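Local coordinates for uncharacterized Thioredoxin-like protein (Aeropyrum pernix, PDB 3HA9) that is of unknown function but adopts a thioredoxin fold with a CxxC disulfide and probably acts as a thiol-disulfide oxidoreductase, at residues F20-I25 and S70-D75; V39-F44 and D57-L62; I134-K139 and G153-V158. All blocks are in the same frame, centred on the assembly; numbering follows the deposited sequence.

Contact 1 of 3, residues F20-I25 and S70-D75; sequences FSLTTI and SVIAID
L22 drops its isobutyl end onto I72 and I74, packing on one face of the central sheet of this thioredoxin-like fold. The contact is wholly apolar. CD1 of L22 and CD1 of I72 meet tip to tip at 3.8 Å, while the other branch, CD2 of L22, crosses I74 at about a right angle and stands 4.2 Å from its CD1. A forked leucine suits this place because each methyl can serve a different partner. I72 and I74 are two residues apart on strand 69-75 and project from the same face because side chains alternate along a strand, and β-branched isoleucine fits such extended backbone well. The I72 side chain is extended, with CD1 anti to CA (chi2 -179°), and its methyl thereby reaches up to the leucine.

Further out, V116 of the neighbouring strand 114-117 touches both L22 and I72, and V40 and L42 of strand 39-45 lie against I72 on its other flank; F44 packs on I74. L22 itself is positioned by backbone hydrogen bonding to I30, in the small antiparallel pair of strands 22-23 and 29-30. Alongside, the F20 ring turns its edge to the leucine, with CE1 of F20 3.9 Å from CG of L22.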
ATOM      1  N   PHE A  20       3.208  11.593  -0.914  1.00 17.52           N
ATOM      2  CA  PHE A  20       4.076  10.578  -0.346  1.00 18.56           C
ATOM      3  C   PHE A  20       5.093  10.065  -1.353  1.00 19.07           C
ATOM      4  O   PHE A  20       4.972  10.302  -2.556  1.00 18.81           O
ATOM      5  CB  PHE A  20       3.245   9.420   0.201  1.00 18.26           C
ATOM      6  CG  PHE A  20       2.471   8.671  -0.852  1.00 18.76           C
ATOM      7  CD1 PHE A  20       2.963   7.479  -1.377  1.00 18.33           C
ATOM      8  CD2 PHE A  20       1.242   9.151  -1.310  1.00 19.36           C
ATOM      9  CE1 PHE A  20       2.244   6.778  -2.351  1.00 20.58           C
ATOM     10  CE2 PHE A  20       0.526   8.459  -2.282  1.00 19.17           C
ATOM     11  CZ  PHE A  20       1.029   7.272  -2.801  1.00 19.23           C
ATOM     12  N   SER A  21       6.105   9.372  -0.842  1.00 20.18           N
ATOM     13  CA  SER A  21       7.034   8.633  -1.685  1.00 21.24           C
ATOM     14  C   SER A  21       7.243   7.235  -1.098  1.00 21.27           C
ATOM     15  O   SER A  21       6.972   6.998   0.085  1.00 21.15           O
ATOM     16  CB  SER A  21       8.350   9.399  -1.862  1.00 22.10           C
ATOM     17  OG  SER A  21       9.351   8.924  -0.975  1.00 25.13           O
ATOM     18  N   LEU A  22       7.676   6.304  -1.940  1.00 20.89           N
ATOM     19  CA  LEU A  22       7.831   4.914  -1.546  1.00 21.10           C
ATOM     20  C   LEU A  22       9.242   4.469  -1.899  1.00 20.75           C
ATOM     21  O   LEU A  22       9.778   4.910  -2.904  1.00 21.25           O
ATOM     22  CB  LEU A  22       6.842   4.046  -2.325  1.00 21.70           C
ATOM     23  CG  LEU A  22       5.377   4.490  -2.392  1.00 21.52           C
ATOM     24  CD1 LEU A  22       4.786   4.154  -3.752  1.00 22.55           C
ATOM     25  CD2 LEU A  22       4.596   3.827  -1.295  1.00 23.35           C
ATOM     26  N   THR A  23       9.831   3.606  -1.072  1.00 20.41           N
ATOM     27  CA  THR A  23      11.128   2.980  -1.365  0.50 20.28           C
ATOM     28  C   THR A  23      10.891   1.533  -1.778  1.00 20.13           C
ATOM     29  O   THR A  23      10.407   0.735  -0.962  1.00 20.14           O
ATOM     30  CB  THR A  23      12.067   2.963  -0.129  0.50 20.31           C
ATOM     31  OG1 THR A  23      11.458   2.221   0.942  0.50 21.06           O
ATOM     32  CG2 THR A  23      12.385   4.370   0.346  0.50 19.13           C
ATOM     33  N   THR A  24      11.212   1.180  -3.021  1.00 20.26           N
ATOM     34  CA  THR A  24      11.000  -0.206  -3.458  1.00 20.04           C
ATOM     35  C   THR A  24      11.978  -1.161  -2.774  1.00 21.03           C
ATOM     36  O   THR A  24      12.976  -0.724  -2.193  1.00 20.64           O
ATOM     37  CB  THR A  24      11.082  -0.387  -4.986  1.00 20.27           C
ATOM     38  OG1 THR A  24      12.446  -0.274  -5.420  1.00 19.60           O
ATOM     39  CG2 THR A  24      10.191   0.622  -5.699  1.00 18.61           C
ATOM     40  N   ILE A  25      11.688  -2.457  -2.851  1.00 21.89           N
ATOM     41  CA  ILE A  25      12.477  -3.498  -2.171  1.00 22.96           C
ATOM     42  C   ILE A  25      13.936  -3.461  -2.629  1.00 24.26           C
ATOM     43  O   ILE A  25      14.852  -3.878  -1.899  1.00 24.41           O
ATOM     44  CB  ILE A  25      11.838  -4.900  -2.377  1.00 23.23           C
ATOM     45  CG1 ILE A  25      12.503  -5.953  -1.471  1.00 23.23           C
ATOM     46  CG2 ILE A  25      11.777  -5.289  -3.886  1.00 22.43           C
ATOM     47  CD1 ILE A  25      11.882  -7.331  -1.543  1.00 19.86           C
ATOM     48  N   SER A  70      -2.912  -0.901 -10.473  1.00 14.78           N
ATOM     49  CA  SER A  70      -1.534  -1.199 -10.077  1.00 14.46           C
ATOM     50  C   SER A  70      -1.507  -1.490  -8.596  1.00 13.71           C
ATOM     51  O   SER A  70      -1.878  -0.630  -7.806  1.00 14.72           O
ATOM     52  CB  SER A  70      -0.600  -0.030 -10.392  1.00 14.44           C
ATOM     53  OG  SER A  70      -0.441   0.137 -11.802  1.00 16.26           O
ATOM     54  N   VAL A  71      -1.087  -2.696  -8.229  1.00 12.75           N
ATOM     55  CA  VAL A  71      -0.918  -3.067  -6.819  1.00 12.23           C
ATOM     56  C   VAL A  71       0.501  -2.753  -6.345  1.00 11.89           C
ATOM     57  O   VAL A  71       1.507  -3.119  -7.004  1.00 11.83           O
ATOM     58  CB  VAL A  71      -1.234  -4.581  -6.576  1.00 12.45           C
ATOM     59  CG1 VAL A  71      -0.840  -5.009  -5.143  1.00 12.91           C
ATOM     60  CG2 VAL A  71      -2.713  -4.867  -6.872  1.00 13.15           C
ATOM     61  N   ILE A  72       0.589  -2.066  -5.213  1.00 10.96           N
ATOM     62  CA  ILE A  72       1.871  -1.851  -4.552  1.00 10.82           C
ATOM     63  C   ILE A  72       1.840  -2.633  -3.229  1.00 10.88           C
ATOM     64  O   ILE A  72       1.060  -2.292  -2.335  1.00 10.68           O
ATOM     65  CB  ILE A  72       2.168  -0.356  -4.320  1.00 11.12           C
ATOM     66  CG1 ILE A  72       2.032   0.418  -5.659  1.00 12.46           C
ATOM     67  CG2 ILE A  72       3.537  -0.191  -3.668  1.00 11.49           C
ATOM     68  CD1 ILE A  72       2.324   1.915  -5.599  1.00 16.62           C
ATOM     69  N   ALA A  73       2.644  -3.701  -3.142  1.00 10.68           N
ATOM     70  CA  ALA A  73       2.726  -4.522  -1.927  1.00 10.42           C
ATOM     71  C   ALA A  73       3.708  -3.870  -0.988  1.00 10.11           C
ATOM     72  O   ALA A  73       4.872  -3.697  -1.340  1.00 10.24           O
ATOM     73  CB  ALA A  73       3.155  -5.957  -2.249  1.00 10.88           C
ATOM     74  N   ILE A  74       3.234  -3.489   0.202  1.00  9.48           N
ATOM     75  CA  ILE A  74       4.054  -2.723   1.147  1.00  9.23           C
ATOM     76  C   ILE A  74       4.231  -3.587   2.379  1.00  9.60           C
ATOM     77  O   ILE A  74       3.302  -3.714   3.171  1.00  9.63           O
ATOM     78  CB  ILE A  74       3.418  -1.373   1.554  1.00  9.35           C
ATOM     79  CG1 ILE A  74       3.232  -0.480   0.335  1.00  8.58           C
ATOM     80  CG2 ILE A  74       4.318  -0.667   2.617  1.00  9.18           C
ATOM     81  CD1 ILE A  74       2.393   0.808   0.579  1.00 10.71           C
ATOM     82  N   ASP A  75       5.418  -4.173   2.538  1.00  9.57           N
ATOM     83  CA  ASP A  75       5.678  -5.001   3.712  1.00  9.45           C
ATOM     84  C   ASP A  75       6.264  -4.061   4.737  1.00  9.70           C
ATOM     85  O   ASP A  75       7.370  -3.541   4.542  1.00 10.25           O
ATOM     86  CB  ASP A  75       6.670  -6.131   3.366  1.00  9.51           C
ATOM     87  CG  ASP A  75       6.892  -7.109   4.522  1.00  9.29           C
ATOM     88  OD1 ASP A  75       6.660  -6.743   5.690  1.00  9.78           O
ATOM     89  OD2 ASP A  75       7.304  -8.263   4.248  1.00 10.51           O
TER

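Contact 2 of 3, residues V39-F44 and D57-L62; sequences VVILWF and DLLDRL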
ATOM      1  N   VAL A  39      -5.848   3.165 -11.242  1.00 18.36           N
ATOM      2  CA  VAL A  39      -6.242   2.904  -9.866  1.00 16.98           C
ATOM      3  C   VAL A  39      -5.039   2.289  -9.166  1.00 16.01           C
ATOM      4  O   VAL A  39      -4.500   1.288  -9.628  1.00 15.60           O
ATOM      5  CB  VAL A  39      -7.440   1.937  -9.826  1.00 16.75           C
ATOM      6  CG1 VAL A  39      -7.779   1.538  -8.407  1.00 17.33           C
ATOM      7  CG2 VAL A  39      -8.640   2.563 -10.514  1.00 18.41           C
ATOM      8  N   VAL A  40      -4.634   2.899  -8.051  1.00 14.60           N
ATOM      9  CA  VAL A  40      -3.459   2.452  -7.323  1.00 14.11           C
ATOM     10  C   VAL A  40      -3.936   1.825  -6.028  1.00 13.53           C
ATOM     11  O   VAL A  40      -4.693   2.440  -5.280  1.00 13.62           O
ATOM     12  CB  VAL A  40      -2.500   3.630  -7.064  1.00 14.38           C
ATOM     13  CG1 VAL A  40      -1.301   3.188  -6.203  1.00 15.11           C
ATOM     14  CG2 VAL A  40      -2.025   4.238  -8.399  1.00 15.09           C
ATOM     15  N   ILE A  41      -3.539   0.577  -5.782  1.00 13.12           N
ATOM     16  CA  ILE A  41      -3.861  -0.076  -4.521  1.00 12.52           C
ATOM     17  C   ILE A  41      -2.604  -0.231  -3.660  1.00 12.16           C
ATOM     18  O   ILE A  41      -1.673  -0.934  -4.053  1.00 12.70           O
ATOM     19  CB  ILE A  41      -4.530  -1.473  -4.757  1.00 12.50           C
ATOM     20  CG1 ILE A  41      -5.780  -1.320  -5.646  1.00 14.35           C
ATOM     21  CG2 ILE A  41      -4.807  -2.161  -3.402  1.00 12.67           C
ATOM     22  CD1 ILE A  41      -6.547  -2.616  -5.893  1.00 13.39           C
ATOM     23  N   LEU A  42      -2.580   0.440  -2.501  1.00 11.53           N
ATOM     24  CA  LEU A  42      -1.508   0.255  -1.531  1.00 11.67           C
ATOM     25  C   LEU A  42      -1.938  -0.860  -0.592  1.00 11.56           C
ATOM     26  O   LEU A  42      -2.967  -0.755   0.067  1.00 12.50           O
ATOM     27  CB  LEU A  42      -1.231   1.544  -0.735  1.00 11.81           C
ATOM     28  CG  LEU A  42      -0.957   2.815  -1.538  1.00 12.44           C
ATOM     29  CD1 LEU A  42      -0.514   3.937  -0.574  1.00 12.96           C
ATOM     30  CD2 LEU A  42       0.123   2.567  -2.575  1.00 12.71           C
ATOM     31  N   TRP A  43      -1.181  -1.951  -0.568  1.00 10.75           N
ATOM     32  CA  TRP A  43      -1.545  -3.073   0.275  1.00  9.62           C
ATOM     33  C   TRP A  43      -0.490  -3.214   1.370  1.00 10.24           C
ATOM     34  O   TRP A  43       0.636  -3.632   1.087  1.00  9.94           O
ATOM     35  CB  TRP A  43      -1.614  -4.349  -0.563  1.00 10.07           C
ATOM     36  CG  TRP A  43      -1.951  -5.563   0.267  1.00 10.75           C
ATOM     37  CD1 TRP A  43      -2.709  -5.597   1.404  1.00 10.69           C
ATOM     38  CD2 TRP A  43      -1.533  -6.900   0.019  1.00  9.75           C
ATOM     39  NE1 TRP A  43      -2.781  -6.880   1.887  1.00 10.97           N
ATOM     40  CE2 TRP A  43      -2.067  -7.703   1.054  1.00 10.61           C
ATOM     41  CE3 TRP A  43      -0.733  -7.501  -0.966  1.00  9.98           C
ATOM     42  CZ2 TRP A  43      -1.843  -9.092   1.129  1.00 11.34           C
ATOM     43  CZ3 TRP A  43      -0.510  -8.905  -0.893  1.00 11.96           C
ATOM     44  CH2 TRP A  43      -1.077  -9.676   0.147  1.00 10.33           C
ATOM     45  N   PHE A  44      -0.871  -2.858   2.605  1.00  9.74           N
ATOM     46  CA  PHE A  44       0.046  -2.931   3.756  1.00  9.54           C
ATOM     47  C   PHE A  44      -0.073  -4.314   4.346  1.00  9.10           C
ATOM     48  O   PHE A  44      -1.167  -4.729   4.720  1.00 11.02           O
ATOM     49  CB  PHE A  44      -0.335  -1.873   4.792  1.00  9.39           C
ATOM     50  CG  PHE A  44      -0.063  -0.467   4.329  1.00 10.09           C
ATOM     51  CD1 PHE A  44       1.152   0.147   4.660  1.00  9.48           C
ATOM     52  CD2 PHE A  44      -0.989   0.227   3.524  1.00 10.43           C
ATOM     53  CE1 PHE A  44       1.434   1.446   4.226  1.00  9.84           C
ATOM     54  CE2 PHE A  44      -0.716   1.535   3.078  1.00 10.10           C
ATOM     55  CZ  PHE A  44       0.478   2.134   3.413  1.00 10.86           C
ATOM     56  N   ASP A  57      -4.782 -13.562  -3.111  1.00 13.34           N
ATOM     57  CA  ASP A  57      -5.679 -14.238  -4.063  1.00 14.61           C
ATOM     58  C   ASP A  57      -6.620 -13.235  -4.751  1.00 15.08           C
ATOM     59  O   ASP A  57      -6.728 -13.221  -5.982  1.00 15.11           O
ATOM     60  CB  ASP A  57      -6.427 -15.370  -3.349  1.00 14.60           C
ATOM     61  CG  ASP A  57      -7.448 -16.075  -4.247  1.00 15.49           C
ATOM     62  OD1 ASP A  57      -7.139 -17.179  -4.745  1.00 13.51           O
ATOM     63  OD2 ASP A  57      -8.566 -15.534  -4.438  1.00 16.44           O
ATOM     64  N   LEU A  58      -7.233 -12.355  -3.959  1.00 15.46           N
ATOM     65  CA  LEU A  58      -8.144 -11.338  -4.492  1.00 15.65           C
ATOM     66  C   LEU A  58      -7.472 -10.338  -5.412  1.00 15.89           C
ATOM     67  O   LEU A  58      -7.990 -10.041  -6.484  1.00 15.90           O
ATOM     68  CB  LEU A  58      -8.868 -10.597  -3.370  1.00 16.05           C
ATOM     69  CG  LEU A  58      -9.793 -11.422  -2.492  1.00 17.79           C
ATOM     70  CD1 LEU A  58     -10.707 -10.484  -1.707  1.00 17.69           C
ATOM     71  CD2 LEU A  58     -10.624 -12.382  -3.358  1.00 18.46           C
ATOM     72  N   LEU A  59      -6.332  -9.810  -4.982  1.00 15.61           N
ATOM     73  CA  LEU A  59      -5.595  -8.857  -5.787  1.00 15.73           C
ATOM     74  C   LEU A  59      -5.080  -9.447  -7.121  1.00 15.84           C
ATOM     75  O   LEU A  59      -5.006  -8.748  -8.130  1.00 15.83           O
ATOM     76  CB  LEU A  59      -4.469  -8.254  -4.945  1.00 15.05           C
ATOM     77  CG  LEU A  59      -4.945  -7.438  -3.734  1.00 13.80           C
ATOM     78  CD1 LEU A  59      -3.735  -7.044  -2.836  1.00 13.90           C
ATOM     79  CD2 LEU A  59      -5.688  -6.192  -4.197  1.00 15.22           C
ATOM     80  N   ASP A  60      -4.745 -10.735  -7.118  1.00 16.53           N
ATOM     81  CA  ASP A  60      -4.327 -11.429  -8.349  1.00 16.25           C
ATOM     82  C   ASP A  60      -5.439 -11.404  -9.381  1.00 16.62           C
ATOM     83  O   ASP A  60      -5.223 -11.093 -10.565  1.00 16.51           O
ATOM     84  CB  ASP A  60      -3.988 -12.895  -8.042  1.00 16.48           C
ATOM     85  CG  ASP A  60      -2.681 -13.062  -7.306  1.00 17.39           C
ATOM     86  OD1 ASP A  60      -1.831 -12.146  -7.337  1.00 15.85           O
ATOM     87  OD2 ASP A  60      -2.501 -14.133  -6.678  1.00 17.30           O
ATOM     88  N   ARG A  61      -6.634 -11.739  -8.922  1.00 16.07           N
ATOM     89  CA  ARG A  61      -7.778 -11.804  -9.812  1.00 16.96           C
ATOM     90  C   ARG A  61      -8.151 -10.422 -10.298  1.00 17.10           C
ATOM     91  O   ARG A  61      -8.443 -10.249 -11.479  1.00 17.53           O
ATOM     92  CB  ARG A  61      -8.957 -12.483  -9.117  1.00 16.32           C
ATOM     93  CG  ARG A  61      -8.727 -13.972  -8.955  1.00 17.63           C
ATOM     94  CD  ARG A  61      -9.382 -14.499  -7.701  1.00 16.84           C
ATOM     95  NE  ARG A  61     -10.836 -14.487  -7.809  1.00 18.02           N
ATOM     96  CZ  ARG A  61     -11.650 -14.884  -6.840  1.00 17.74           C
ATOM     97  NH1 ARG A  61     -11.153 -15.331  -5.695  1.00 20.14           N
ATOM     98  NH2 ARG A  61     -12.957 -14.828  -7.019  1.00 18.43           N
ATOM     99  N   LEU A  62      -8.104  -9.428  -9.406  1.00 17.05           N
ATOM    100  CA  LEU A  62      -8.461  -8.066  -9.802  1.00 16.99           C
ATOM    101  C   LEU A  62      -7.439  -7.495 -10.784  1.00 17.49           C
ATOM    102  O   LEU A  62      -7.807  -6.792 -11.728  1.00 17.53           O
ATOM    103  CB  LEU A  62      -8.639  -7.166  -8.571  1.00 17.30           C
ATOM    104  CG  LEU A  62      -9.880  -7.532  -7.744  1.00 17.40           C
ATOM    105  CD1 LEU A  62      -9.799  -6.965  -6.341  1.00 17.64           C
ATOM    106  CD2 LEU A  62     -11.145  -7.059  -8.444  1.00 19.22           C
TER
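L59 of the helix carries this contact, reaching down between I41 and W43 of the central strand in the thioredoxin-type beta-alpha-beta unit. Taken in order, the helical segment begins with D57, whose carboxylate is held on the side of the helix by R61 one turn on: NH1 of R61 donates to OD2 of D57 at 2.9 Å in a salt bridge, with the acceptor only 5° out of the guanidinium plane. L58 turns elsewhere, onto L152 of the last helix.

L59 comes next, with CG beside the backbone N and anti to the carbonyl carbon (chi1 -64°), which sends its two methyls toward the sheet. CD2 of L59 lies 4.0 Å from CD1 of I41. CD1 of L59 approaches the indole obliquely, 3.4 Å off the ring plane and displaced toward the rim, where it is 3.6 Å from CE3 of W43. Leucine fits because a branched end can meet an aliphatic chain and a ring together. The indole nitrogen NE1 of W43 is satisfied by OD1 of D132. Shrinking W43 to an alanine would probably open a gap beside CD1 of L59 and cost D132 its indole donor.

D60 takes no part in the contact with the strand and lies against W113 and D110, and L62 brings the leucine pattern back to the buried side, where it packs on L155 and I159. Helix 52-65, which starts at the disulfide-bonded C52, thus lies over strand 39-45 beside helix 152-161, while strands 69-75 and 133-138 flank that strand.

Contact 3 of 3, residues I134-K139 and G153-V158; sequences IVIMDK and GELESV
No ring or other flat group enters where I134 and I136 meet L155 and V158: the interface has no faces or edges to match, just methyl groups fitted between one another. I136 stands at its centre. Its CG1 lies beside the backbone N, and CD1 extends from it with chi2 at 172°, carrying the methyl into the angle between two helical side chains: CD1 of I136 is 3.7 Å from CD2 of L155 and 3.9 Å from CG1 of V158. Its other branch helps, with CG2 of I136 4.1 Å from the same CG1 of V158.

L155 crosses both isoleucines at about a right angle, and CD2 of L155 also reaches CG2 of I134, 4.1 Å away. I134 therefore uses its short branch here, while its ethyl arm bends (chi2 -75°) toward W43. Isoleucines suit the strand, where β-branching is readily accommodated and offers two arms to different neighbours; leucine, branched one atom further out, spans the gap from the helix. One turn later a short valine suffices: CA of V158 and CA of I136, 8.3 Å apart, are the nearest pair of CA atoms across the two segments. Next to L155, E156 turns to helix 52-65, where its OE2 forms a salt bridge with NZ of K65 and its OE1 a hydrogen bond with OH of Y66.

The strand 134-138 and helix 153-158 axes run nearly parallel, at 10°. With the intervening strand 143-148 they form the C-terminal beta-beta-alpha half of the thioredoxin fold; L155 also touches L58 and L62 of helix 52-65, and I134 touches I41 on the neighbouring strand.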
ATOM      1  N   ILE A 134      -5.750  -2.064   3.229  1.00  9.65           N
ATOM      2  CA  ILE A 134      -5.824  -1.665   1.828  1.00 10.31           C
ATOM      3  C   ILE A 134      -6.153  -0.176   1.742  1.00  9.67           C
ATOM      4  O   ILE A 134      -7.060   0.299   2.431  1.00 10.93           O
ATOM      5  CB  ILE A 134      -6.939  -2.500   1.114  1.00 10.57           C
ATOM      6  CG1 ILE A 134      -6.480  -3.955   0.897  1.00 11.29           C
ATOM      7  CG2 ILE A 134      -7.409  -1.837  -0.196  1.00 10.45           C
ATOM      8  CD1 ILE A 134      -5.467  -4.129  -0.231  1.00 12.32           C
ATOM      9  N   VAL A 135      -5.378   0.569   0.954  1.00  9.84           N
ATOM     10  CA  VAL A 135      -5.764   1.934   0.537  1.00 10.04           C
ATOM     11  C   VAL A 135      -5.903   1.959  -0.986  1.00 10.59           C
ATOM     12  O   VAL A 135      -4.954   1.630  -1.707  1.00 11.13           O
ATOM     13  CB  VAL A 135      -4.718   2.985   0.973  1.00 10.30           C
ATOM     14  CG1 VAL A 135      -5.167   4.410   0.568  1.00 10.78           C
ATOM     15  CG2 VAL A 135      -4.506   2.913   2.471  1.00 10.02           C
ATOM     16  N   ILE A 136      -7.076   2.355  -1.480  1.00 10.27           N
ATOM     17  CA  ILE A 136      -7.273   2.497  -2.931  1.00 10.62           C
ATOM     18  C   ILE A 136      -7.391   3.977  -3.272  1.00 11.39           C
ATOM     19  O   ILE A 136      -8.196   4.682  -2.659  1.00 11.66           O
ATOM     20  CB  ILE A 136      -8.525   1.753  -3.422  1.00 11.07           C
ATOM     21  CG1 ILE A 136      -8.448   0.283  -3.008  1.00 11.26           C
ATOM     22  CG2 ILE A 136      -8.663   1.890  -4.954  1.00 10.03           C
ATOM     23  CD1 ILE A 136      -9.726  -0.511  -3.283  1.00 13.58           C
ATOM     24  N   MET A 137      -6.563   4.430  -4.217  1.00 11.86           N
ATOM     25  CA  MET A 137      -6.529   5.834  -4.643  1.00 13.28           C
ATOM     26  C   MET A 137      -6.632   5.933  -6.165  1.00 13.32           C
ATOM     27  O   MET A 137      -6.243   5.010  -6.876  1.00 13.17           O
ATOM     28  CB  MET A 137      -5.205   6.487  -4.229  1.00 13.37           C
ATOM     29  CG  MET A 137      -5.159   7.074  -2.831  1.00 16.93           C
ATOM     30  SD  MET A 137      -3.446   7.514  -2.325  1.00 24.49           S
ATOM     31  CE  MET A 137      -2.616   7.177  -3.751  1.00  3.65           C
ATOM     32  N   ASP A 138      -7.134   7.066  -6.655  1.00 14.03           N
ATOM     33  CA  ASP A 138      -7.027   7.393  -8.079  1.00 15.04           C
ATOM     34  C   ASP A 138      -5.796   8.283  -8.319  1.00 15.88           C
ATOM     35  O   ASP A 138      -5.079   8.597  -7.382  1.00 16.90           O
ATOM     36  CB  ASP A 138      -8.324   8.016  -8.610  1.00 14.80           C
ATOM     37  CG  ASP A 138      -8.625   9.386  -7.999  1.00 15.39           C
ATOM     38  OD1 ASP A 138      -7.717  10.050  -7.454  1.00 15.41           O
ATOM     39  OD2 ASP A 138      -9.796   9.795  -8.078  1.00 15.29           O
ATOM     40  N   LYS A 139      -5.521   8.678  -9.562  1.00 17.22           N
ATOM     41  CA  LYS A 139      -4.291   9.438  -9.813  1.00 18.40           C
ATOM     42  C   LYS A 139      -4.294  10.882  -9.274  1.00 18.89           C
ATOM     43  O   LYS A 139      -3.231  11.499  -9.142  1.00 19.72           O
ATOM     44  CB  LYS A 139      -3.873   9.370 -11.291  1.00 18.50           C
ATOM     45  CG  LYS A 139      -3.198   8.057 -11.662  1.00 19.56           C
ATOM     46  CD  LYS A 139      -1.847   7.904 -10.969  1.00 21.17           C
ATOM     47  CE  LYS A 139      -1.155   6.590 -11.352  1.00 21.51           C
ATOM     48  NZ  LYS A 139      -0.831   6.563 -12.816  1.00 21.67           N
ATOM     49  N   GLY A 153     -16.284  -8.223  -2.826  1.00 18.22           N
ATOM     50  CA  GLY A 153     -17.423  -7.388  -3.181  1.00 18.95           C
ATOM     51  C   GLY A 153     -17.155  -5.905  -2.992  1.00 19.88           C
ATOM     52  O   GLY A 153     -17.508  -5.090  -3.853  1.00 19.44           O
ATOM     53  N   GLU A 154     -16.513  -5.561  -1.871  1.00 20.52           N
ATOM     54  CA  GLU A 154     -16.175  -4.168  -1.564  1.00 21.08           C
ATOM     55  C   GLU A 154     -15.162  -3.624  -2.560  1.00 21.23           C
ATOM     56  O   GLU A 154     -15.333  -2.519  -3.085  1.00 21.31           O
ATOM     57  CB  GLU A 154     -15.639  -4.030  -0.139  1.00 21.40           C
ATOM     58  CG  GLU A 154     -16.585  -4.506   0.931  1.00 23.56           C
ATOM     59  CD  GLU A 154     -16.081  -4.207   2.318  1.00 27.45           C
ATOM     60  OE1 GLU A 154     -16.344  -3.081   2.796  1.00 29.77           O
ATOM     61  OE2 GLU A 154     -15.439  -5.089   2.938  1.00 26.25           O
ATOM     62  N   LEU A 155     -14.121  -4.411  -2.834  1.00 20.83           N
ATOM     63  CA  LEU A 155     -13.082  -4.009  -3.778  1.00 20.95           C
ATOM     64  C   LEU A 155     -13.669  -3.803  -5.183  1.00 21.26           C
ATOM     65  O   LEU A 155     -13.419  -2.779  -5.817  1.00 21.01           O
ATOM     66  CB  LEU A 155     -11.955  -5.048  -3.816  1.00 20.60           C
ATOM     67  CG  LEU A 155     -11.135  -5.264  -2.542  1.00 20.51           C
ATOM     68  CD1 LEU A 155     -10.293  -6.538  -2.697  1.00 19.07           C
ATOM     69  CD2 LEU A 155     -10.244  -4.067  -2.232  1.00 20.93           C
ATOM     70  N   GLU A 156     -14.465  -4.771  -5.645  1.00 21.84           N
ATOM     71  CA  GLU A 156     -15.131  -4.683  -6.947  1.00 22.52           C
ATOM     72  C   GLU A 156     -15.969  -3.412  -7.068  1.00 22.24           C
ATOM     73  O   GLU A 156     -15.859  -2.683  -8.062  1.00 22.50           O
ATOM     74  CB  GLU A 156     -16.026  -5.908  -7.197  1.00 22.68           C
ATOM     75  CG  GLU A 156     -15.287  -7.122  -7.746  1.00 25.22           C
ATOM     76  CD  GLU A 156     -15.113  -7.111  -9.269  1.00 27.61           C
ATOM     77  OE1 GLU A 156     -15.189  -6.032  -9.906  1.00 29.02           O
ATOM     78  OE2 GLU A 156     -14.879  -8.195  -9.836  1.00 29.08           O
ATOM     79  N   SER A 157     -16.804  -3.171  -6.058  1.00 22.31           N
ATOM     80  CA  SER A 157     -17.667  -1.991  -6.028  0.50 22.20           C
ATOM     81  C   SER A 157     -16.850  -0.714  -6.195  1.00 22.15           C
ATOM     82  O   SER A 157     -17.226   0.176  -6.953  1.00 22.05           O
ATOM     83  CB  SER A 157     -18.473  -1.938  -4.730  0.50 22.15           C
ATOM     84  OG  SER A 157     -19.129  -0.687  -4.588  0.50 22.41           O
ATOM     85  N   VAL A 158     -15.723  -0.639  -5.485  1.00 21.96           N
ATOM     86  CA  VAL A 158     -14.844   0.523  -5.555  1.00 21.69           C
ATOM     87  C   VAL A 158     -14.241   0.696  -6.968  1.00 22.36           C
ATOM     88  O   VAL A 158     -14.310   1.784  -7.545  1.00 22.09           O
ATOM     89  CB  VAL A 158     -13.752   0.473  -4.432  1.00 21.58           C
ATOM     90  CG1 VAL A 158     -12.699   1.528  -4.645  1.00 20.79           C
ATOM     91  CG2 VAL A 158     -14.395   0.624  -3.050  1.00 21.06           C
TER

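Overall arrangement
After the N-terminal helix 3-18, the chain enters contact 1 at 20-25, but that loop closes only when strand 69-75 arrives. Within it, contact 2 opens at strand 39-45 and closes on helix 52-65, so contact 2 is nested in contact 1. Contact 3 follows both in series, opening on strand 133-138 and closing on the C-terminal helix. The sheet joins all three: I72 N and I74 N probably hydrogen-bond to I41 O and W43 O, and L42 N and V40 N likewise to V135 O and M137 O. Contact 1 packs against one face of this sheet; the helices of contacts 2 and 3 lie side by side on the opposite one.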